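PDB 6SKY: Serine/threonine-protein kinase Tel1 from Chaetomium thermophilum, which probably phosphorylates serine and threonine residues followed by glutamine, using ATP, to switch on checkpoint signalling in response to DNA damage. Local coordinates for residues Val2458-His2463 with Leu2568-Val2573; Pro2554-Thr2559 with Val2573-Lys2578. All coordinates share one frame; numbering follows the deposited sequence.

Contact 1 (Val2458-His2463 with Leu2568-Val2573)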
ATOM      1  N   VAL A2458      32.265  25.377 -30.209  1.00 36.08           N
ATOM      2  CA  VAL A2458      32.556  25.103 -31.613  1.00 36.08           C
ATOM      3  C   VAL A2458      31.507  24.184 -32.227  1.00 36.08           C
ATOM      4  O   VAL A2458      31.080  24.394 -33.364  1.00 36.08           O
ATOM      5  CB  VAL A2458      33.970  24.527 -31.760  1.00 36.08           C
ATOM      6  CG1 VAL A2458      34.189  24.044 -33.156  1.00 36.08           C
ATOM      7  CG2 VAL A2458      34.976  25.575 -31.436  1.00 36.08           C
ATOM      8  N   ASP A2459      31.068  23.152 -31.505  1.00 37.84           N
ATOM      9  CA  ASP A2459      30.079  22.250 -32.087  1.00 37.84           C
ATOM     10  C   ASP A2459      28.689  22.862 -32.115  1.00 37.84           C
ATOM     11  O   ASP A2459      27.958  22.696 -33.092  1.00 37.84           O
ATOM     12  CB  ASP A2459      30.041  20.932 -31.326  1.00 37.84           C
ATOM     13  CG  ASP A2459      31.296  20.127 -31.497  1.00 37.84           C
ATOM     14  OD1 ASP A2459      32.234  20.624 -32.146  1.00 37.84           O
ATOM     15  OD2 ASP A2459      31.350  18.997 -30.981  1.00 37.84           O
ATOM     16  N   HIS A2460      28.298  23.557 -31.054  1.00 36.55           N
ATOM     17  CA  HIS A2460      26.965  24.139 -30.929  1.00 36.55           C
ATOM     18  C   HIS A2460      27.121  25.623 -30.647  1.00 36.55           C
ATOM     19  O   HIS A2460      27.037  26.057 -29.496  1.00 36.55           O
ATOM     20  CB  HIS A2460      26.167  23.438 -29.834  1.00 36.55           C
ATOM     21  CG  HIS A2460      26.199  21.949 -29.941  1.00 36.55           C
ATOM     22  ND1 HIS A2460      25.203  21.226 -30.555  1.00 36.55           N
ATOM     23  CD2 HIS A2460      27.121  21.048 -29.540  1.00 36.55           C
ATOM     24  CE1 HIS A2460      25.506  19.944 -30.518  1.00 36.55           C
ATOM     25  NE2 HIS A2460      26.667  19.809 -29.909  1.00 36.55           N
ATOM     26  N   PRO A2461      27.344  26.433 -31.683  1.00 37.29           N
ATOM     27  CA  PRO A2461      27.689  27.838 -31.438  1.00 37.29           C
ATOM     28  C   PRO A2461      26.550  28.668 -30.883  1.00 37.29           C
ATOM     29  O   PRO A2461      26.791  29.562 -30.065  1.00 37.29           O
ATOM     30  CB  PRO A2461      28.136  28.319 -32.821  1.00 37.29           C
ATOM     31  CG  PRO A2461      27.503  27.410 -33.761  1.00 37.29           C
ATOM     32  CD  PRO A2461      27.437  26.089 -33.106  1.00 37.29           C
ATOM     33  N   TYR A2462      25.316  28.401 -31.287  1.00 39.53           N
ATOM     34  CA  TYR A2462      24.185  29.163 -30.781  1.00 39.53           C
ATOM     35  C   TYR A2462      23.799  28.779 -29.363  1.00 39.53           C
ATOM     36  O   TYR A2462      22.824  29.319 -28.836  1.00 39.53           O
ATOM     37  CB  TYR A2462      22.984  28.994 -31.707  1.00 39.53           C
ATOM     38  CG  TYR A2462      23.319  29.232 -33.150  1.00 39.53           C
ATOM     39  CD1 TYR A2462      23.769  30.465 -33.582  1.00 39.53           C
ATOM     40  CD2 TYR A2462      23.194  28.222 -34.082  1.00 39.53           C
ATOM     41  CE1 TYR A2462      24.080  30.682 -34.891  1.00 39.53           C
ATOM     42  CE2 TYR A2462      23.505  28.432 -35.394  1.00 39.53           C
ATOM     43  CZ  TYR A2462      23.946  29.662 -35.794  1.00 39.53           C
ATOM     44  OH  TYR A2462      24.253  29.866 -37.113  1.00 39.53           O
ATOM     45  N   HIS A2463      24.529  27.862 -28.738  1.00 39.68           N
ATOM     46  CA  HIS A2463      24.316  27.503 -27.350  1.00 39.68           C
ATOM     47  C   HIS A2463      25.464  27.904 -26.444  1.00 39.68           C
ATOM     48  O   HIS A2463      25.304  27.853 -25.224  1.00 39.68           O
ATOM     49  CB  HIS A2463      24.083  25.994 -27.213  1.00 39.68           C
ATOM     50  CG  HIS A2463      22.808  25.521 -27.831  1.00 39.68           C
ATOM     51  ND1 HIS A2463      22.678  25.285 -29.180  1.00 39.68           N
ATOM     52  CD2 HIS A2463      21.604  25.245 -27.283  1.00 39.68           C
ATOM     53  CE1 HIS A2463      21.449  24.883 -29.438  1.00 39.68           C
ATOM     54  NE2 HIS A2463      20.776  24.852 -28.303  1.00 39.68           N
ATOM     55  N   LEU A2568      24.819  17.868 -35.664  1.00 54.93           N
ATOM     56  CA  LEU A2568      25.694  19.041 -35.671  1.00 54.93           C
ATOM     57  C   LEU A2568      25.435  19.942 -36.871  1.00 54.93           C
ATOM     58  O   LEU A2568      26.347  20.606 -37.369  1.00 54.93           O
ATOM     59  CB  LEU A2568      27.170  18.639 -35.622  1.00 54.93           C
ATOM     60  CG  LEU A2568      27.869  18.780 -34.278  1.00 54.93           C
ATOM     61  CD1 LEU A2568      27.073  18.084 -33.210  1.00 54.93           C
ATOM     62  CD2 LEU A2568      29.264  18.213 -34.349  1.00 54.93           C
ATOM     63  N   ASP A2569      24.194  19.981 -37.343  1.00 58.86           N
ATOM     64  CA  ASP A2569      23.825  20.742 -38.531  1.00 58.86           C
ATOM     65  C   ASP A2569      22.840  21.826 -38.125  1.00 58.86           C
ATOM     66  O   ASP A2569      21.689  21.530 -37.790  1.00 58.86           O
ATOM     67  CB  ASP A2569      23.226  19.830 -39.598  1.00 58.86           C
ATOM     68  CG  ASP A2569      22.862  20.576 -40.865  1.00 58.86           C
ATOM     69  OD1 ASP A2569      23.784  21.026 -41.576  1.00 58.86           O
ATOM     70  OD2 ASP A2569      21.653  20.712 -41.152  1.00 58.86           O
ATOM     71  N   TYR A2570      23.281  23.075 -38.170  1.00 51.97           N
ATOM     72  CA  TYR A2570      22.454  24.211 -37.796  1.00 51.97           C
ATOM     73  C   TYR A2570      22.209  25.120 -38.990  1.00 51.97           C
ATOM     74  O   TYR A2570      22.261  26.345 -38.885  1.00 51.97           O
ATOM     75  CB  TYR A2570      23.081  24.986 -36.642  1.00 51.97           C
ATOM     76  CG  TYR A2570      23.056  24.225 -35.346  1.00 51.97           C
ATOM     77  CD1 TYR A2570      21.894  24.127 -34.609  1.00 51.97           C
ATOM     78  CD2 TYR A2570      24.187  23.596 -34.869  1.00 51.97           C
ATOM     79  CE1 TYR A2570      21.861  23.434 -33.445  1.00 51.97           C
ATOM     80  CE2 TYR A2570      24.160  22.899 -33.705  1.00 51.97           C
ATOM     81  CZ  TYR A2570      22.994  22.823 -32.996  1.00 51.97           C
ATOM     82  OH  TYR A2570      22.956  22.127 -31.819  1.00 51.97           O
ATOM     83  N   SER A2571      21.942  24.522 -40.146  1.00 59.80           N
ATOM     84  CA  SER A2571      21.594  25.283 -41.337  1.00 59.80           C
ATOM     85  C   SER A2571      20.096  25.471 -41.484  1.00 59.80           C
ATOM     86  O   SER A2571      19.659  26.447 -42.103  1.00 59.80           O
ATOM     87  CB  SER A2571      22.150  24.592 -42.580  1.00 59.80           C
ATOM     88  OG  SER A2571      21.675  23.261 -42.666  1.00 59.80           O
ATOM     89  N   HIS A2572      19.298  24.575 -40.919  1.00 60.06           N
ATOM     90  CA  HIS A2572      17.849  24.662 -40.993  1.00 60.06           C
ATOM     91  C   HIS A2572      17.263  25.685 -40.033  1.00 60.06           C
ATOM     92  O   HIS A2572      16.051  25.674 -39.812  1.00 60.06           O
ATOM     93  CB  HIS A2572      17.229  23.294 -40.711  1.00 60.06           C
ATOM     94  CG  HIS A2572      17.475  22.800 -39.321  1.00 60.06           C
ATOM     95  ND1 HIS A2572      16.638  23.092 -38.269  1.00 60.06           N
ATOM     96  CD2 HIS A2572      18.471  22.039 -38.810  1.00 60.06           C
ATOM     97  CE1 HIS A2572      17.104  22.530 -37.168  1.00 60.06           C
ATOM     98  NE2 HIS A2572      18.217  21.886 -37.468  1.00 60.06           N
ATOM     99  N   VAL A2573      18.085  26.554 -39.458  1.00 54.64           N
ATOM    100  CA  VAL A2573      17.629  27.512 -38.457  1.00 54.64           C
ATOM    101  C   VAL A2573      17.275  28.822 -39.149  1.00 54.64           C
ATOM    102  O   VAL A2573      18.066  29.328 -39.954  1.00 54.64           O
ATOM    103  CB  VAL A2573      18.697  27.730 -37.377  1.00 54.64           C
ATOM    104  CG1 VAL A2573      18.054  28.180 -36.083  1.00 54.64           C
ATOM    105  CG2 VAL A2573      19.492  26.466 -37.164  1.00 54.64           C
TER
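An aromatic cluster of His2460, Tyr2462 and Tyr2570 joins the turn between helices 2444-2459 and 2461-2472, in the FAT region, to the loop that leads into strand 2576-2585 of the kinase. Tyr2570 is the centre of the cluster. Its hydroxyl lies in the plane of the His2460 ring, at the edge, and Tyr2570 OH and His2460 ND1 share a hydrogen bond 2.7 Å long and nearly straight at 173°. The two rings meet at their edges, neither lying over the face of the other, with planes 76° apart. Tyr2570 OH also takes the backbone N-H of Ser2565, so two bonds grip the hydroxyl and fix how far the phenol reaches. Tyr2462 turns its edge toward the face of Tyr2570 in an offset edge-to-face pair, with centroids 6.0 Å apart. An alanine in place of His2460 would remove the imidazole and would probably loosen the phenol, leaving Ser2565 to hold the hydroxyl and costing Leu2568 CD1 its contact with the ring. Leu2568 straddles the helix end: its CD2 branch packs on the carboxylate of Asp2459, whose OD2 is hydrogen-bonded to Thr2424 OG1, while Leu2568 CD1 reaches the imidazole and stops 3.6 Å from His2460 CE1.

Contact 2 (Pro2554-Thr2559 with Val2573-Lys2578)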
ATOM      1  N   PRO A2554      23.790  38.313 -40.744  1.00 54.22           N
ATOM      2  CA  PRO A2554      22.612  37.465 -40.528  1.00 54.22           C
ATOM      3  C   PRO A2554      22.805  36.420 -39.440  1.00 54.22           C
ATOM      4  O   PRO A2554      23.759  35.642 -39.474  1.00 54.22           O
ATOM      5  CB  PRO A2554      22.405  36.815 -41.899  1.00 54.22           C
ATOM      6  CG  PRO A2554      23.750  36.887 -42.582  1.00 54.22           C
ATOM      7  CD  PRO A2554      24.673  37.762 -41.780  1.00 54.22           C
ATOM      8  N   ILE A2555      21.891  36.394 -38.476  1.00 45.53           N
ATOM      9  CA  ILE A2555      21.905  35.436 -37.371  1.00 45.53           C
ATOM     10  C   ILE A2555      20.484  34.964 -37.128  1.00 45.53           C
ATOM     11  O   ILE A2555      19.522  35.600 -37.575  1.00 45.53           O
ATOM     12  CB  ILE A2555      22.464  36.056 -36.081  1.00 45.53           C
ATOM     13  CG1 ILE A2555      21.588  37.228 -35.661  1.00 45.53           C
ATOM     14  CG2 ILE A2555      23.882  36.494 -36.269  1.00 45.53           C
ATOM     15  CD1 ILE A2555      21.737  37.590 -34.241  1.00 45.53           C
ATOM     16  N   PRO A2556      20.315  33.853 -36.421  1.00 40.77           N
ATOM     17  CA  PRO A2556      18.990  33.491 -35.958  1.00 40.77           C
ATOM     18  C   PRO A2556      18.515  34.492 -34.926  1.00 40.77           C
ATOM     19  O   PRO A2556      19.338  35.168 -34.296  1.00 40.77           O
ATOM     20  CB  PRO A2556      19.197  32.103 -35.341  1.00 40.77           C
ATOM     21  CG  PRO A2556      20.602  32.061 -35.006  1.00 40.77           C
ATOM     22  CD  PRO A2556      21.298  32.819 -36.069  1.00 40.77           C
ATOM     23  N   PRO A2557      17.211  34.646 -34.746  1.00 38.94           N
ATOM     24  CA  PRO A2557      16.717  35.556 -33.724  1.00 38.94           C
ATOM     25  C   PRO A2557      17.239  35.145 -32.362  1.00 38.94           C
ATOM     26  O   PRO A2557      17.155  33.968 -31.987  1.00 38.94           O
ATOM     27  CB  PRO A2557      15.197  35.396 -33.815  1.00 38.94           C
ATOM     28  CG  PRO A2557      14.972  34.859 -35.166  1.00 38.94           C
ATOM     29  CD  PRO A2557      16.116  33.982 -35.460  1.00 38.94           C
ATOM     30  N   PRO A2558      17.811  36.073 -31.603  1.00 36.18           N
ATOM     31  CA  PRO A2558      18.487  35.677 -30.364  1.00 36.18           C
ATOM     32  C   PRO A2558      17.554  35.091 -29.331  1.00 36.18           C
ATOM     33  O   PRO A2558      18.022  34.402 -28.422  1.00 36.18           O
ATOM     34  CB  PRO A2558      19.111  36.985 -29.874  1.00 36.18           C
ATOM     35  CG  PRO A2558      19.073  37.890 -31.033  1.00 36.18           C
ATOM     36  CD  PRO A2558      17.876  37.521 -31.814  1.00 36.18           C
ATOM     37  N   THR A2559      16.252  35.325 -29.449  1.00 34.53           N
ATOM     38  CA  THR A2559      15.265  34.829 -28.504  1.00 34.53           C
ATOM     39  C   THR A2559      14.539  33.598 -29.012  1.00 34.53           C
ATOM     40  O   THR A2559      13.532  33.202 -28.426  1.00 34.53           O
ATOM     41  CB  THR A2559      14.259  35.922 -28.187  1.00 34.53           C
ATOM     42  OG1 THR A2559      13.575  36.291 -29.388  1.00 34.53           O
ATOM     43  CG2 THR A2559      14.960  37.124 -27.636  1.00 34.53           C
ATOM     44  N   VAL A2573      18.085  26.554 -39.458  1.00 54.64           N
ATOM     45  CA  VAL A2573      17.629  27.512 -38.457  1.00 54.64           C
ATOM     46  C   VAL A2573      17.275  28.822 -39.149  1.00 54.64           C
ATOM     47  O   VAL A2573      18.066  29.328 -39.954  1.00 54.64           O
ATOM     48  CB  VAL A2573      18.697  27.730 -37.377  1.00 54.64           C
ATOM     49  CG1 VAL A2573      18.054  28.180 -36.083  1.00 54.64           C
ATOM     50  CG2 VAL A2573      19.492  26.466 -37.164  1.00 54.64           C
ATOM     51  N   PRO A2574      16.115  29.407 -38.865  1.00 50.28           N
ATOM     52  CA  PRO A2574      15.736  30.656 -39.534  1.00 50.28           C
ATOM     53  C   PRO A2574      16.625  31.810 -39.104  1.00 50.28           C
ATOM     54  O   PRO A2574      16.809  32.053 -37.913  1.00 50.28           O
ATOM     55  CB  PRO A2574      14.289  30.869 -39.081  1.00 50.28           C
ATOM     56  CG  PRO A2574      14.188  30.127 -37.811  1.00 50.28           C
ATOM     57  CD  PRO A2574      15.057  28.927 -37.968  1.00 50.28           C
ATOM     58  N   MET A2575      17.167  32.523 -40.078  1.00 50.98           N
ATOM     59  CA  MET A2575      17.917  33.735 -39.799  1.00 50.98           C
ATOM     60  C   MET A2575      16.975  34.928 -39.773  1.00 50.98           C
ATOM     61  O   MET A2575      15.842  34.861 -40.245  1.00 50.98           O
ATOM     62  CB  MET A2575      19.008  33.950 -40.841  1.00 50.98           C
ATOM     63  CG  MET A2575      19.946  32.780 -40.985  1.00 50.98           C
ATOM     64  SD  MET A2575      21.123  32.635 -39.639  1.00 50.98           S
ATOM     65  CE  MET A2575      21.440  30.876 -39.663  1.00 50.98           C
ATOM     66  N   ILE A2576      17.448  36.026 -39.197  1.00 50.24           N
ATOM     67  CA  ILE A2576      16.666  37.253 -39.231  1.00 50.24           C
ATOM     68  C   ILE A2576      16.707  37.809 -40.644  1.00 50.24           C
ATOM     69  O   ILE A2576      17.780  38.111 -41.176  1.00 50.24           O
ATOM     70  CB  ILE A2576      17.191  38.278 -38.222  1.00 50.24           C
ATOM     71  CG1 ILE A2576      16.892  37.832 -36.801  1.00 50.24           C
ATOM     72  CG2 ILE A2576      16.556  39.620 -38.468  1.00 50.24           C
ATOM     73  CD1 ILE A2576      17.312  38.832 -35.769  1.00 50.24           C
ATOM     74  N   HIS A2577      15.537  37.933 -41.265  1.00 57.36           N
ATOM     75  CA  HIS A2577      15.465  38.504 -42.603  1.00 57.36           C
ATOM     76  C   HIS A2577      15.456  40.022 -42.539  1.00 57.36           C
ATOM     77  O   HIS A2577      16.321  40.684 -43.116  1.00 57.36           O
ATOM     78  CB  HIS A2577      14.223  37.981 -43.324  1.00 57.36           C
ATOM     79  CG  HIS A2577      14.050  38.528 -44.704  1.00 57.36           C
ATOM     80  ND1 HIS A2577      13.310  39.658 -44.968  1.00 57.36           N
ATOM     81  CD2 HIS A2577      14.516  38.094 -45.898  1.00 57.36           C
ATOM     82  CE1 HIS A2577      13.330  39.901 -46.265  1.00 57.36           C
ATOM     83  NE2 HIS A2577      14.056  38.966 -46.852  1.00 57.36           N
ATOM     84  N   LYS A2578      14.493  40.590 -41.823  1.00 55.58           N
ATOM     85  CA  LYS A2578      14.425  42.036 -41.679  1.00 55.58           C
ATOM     86  C   LYS A2578      13.749  42.361 -40.359  1.00 55.58           C
ATOM     87  O   LYS A2578      13.364  41.471 -39.605  1.00 55.58           O
ATOM     88  CB  LYS A2578      13.680  42.673 -42.852  1.00 55.58           C
ATOM     89  CG  LYS A2578      12.226  42.284 -42.930  1.00 55.58           C
ATOM     90  CD  LYS A2578      11.531  42.970 -44.080  1.00 55.58           C
ATOM     91  CE  LYS A2578      10.071  42.560 -44.149  1.00 55.58           C
ATOM     92  NZ  LYS A2578       9.376  43.120 -45.338  1.00 55.58           N
TER
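The strand that opens here, 2576-2585, belongs to the antiparallel sheet of the kinase N-lobe, and a proline-rich run, Pro2554-Thr2559, crosses its beginning at a steep angle. A single backbone hydrogen bond ties the two: Ile2576 N donates to Ile2555 O at 2.7 Å, lying in the carbonyl plane. The same oxygen receives a CA-H...O contact from Met2575, and a second such contact runs the other way, from Pro2556 CA to Pro2574 O at 3.3 Å. Side chains close in around this crossing. Met2575, bent at chi2 (-75°), lies alongside Pro2556 and points the same way, its SD 3.6 Å from Pro2556 CD. Ile2576 has CG1 anti to its own carbonyl carbon (chi1 -70°) and slides past Pro2557 in the opposite direction, with Ile2576 CG1 3.9 Å from Pro2557 CG. Its tip continues to the next proline, Ile2576 CD1 standing 4.2 Å from Pro2558 CD. Tyr2605 of strand 2604-2611 touches Pro2557, and Tyr2517 of helix 2507-2522 touches Pro2558. Pro2556, Pro2557 and Pro2558 have no amide hydrogen to give, so this run meets the start of the strand and the residues just before it through carbonyl acceptance, polarised C-H groups and apolar ring contact instead of regular sheet pairing.

Both contacts hold the segment that runs into strand 2576-2585, and their segments share Val2573, which packs on Pro2556 in contact 2. Contact 1 is partly buried and fastens the segment to the helical FAT region through aromatic rings and a side-chain hydrogen bond; contact 2 is more deeply buried, at the start of a strand of the kinase sheet, and relies on backbone bonding and proline packing. Their centres lie 13 Å apart, bridged by Tyr2462: its CE1 comes within 3.7 Å of Pro2556 CD, and its OH within 3.9 Å of Met2575 CE. One tyrosine of helix 2461-2472 therefore packs against both, continuing the FAT-kinase junction from one contact to the other.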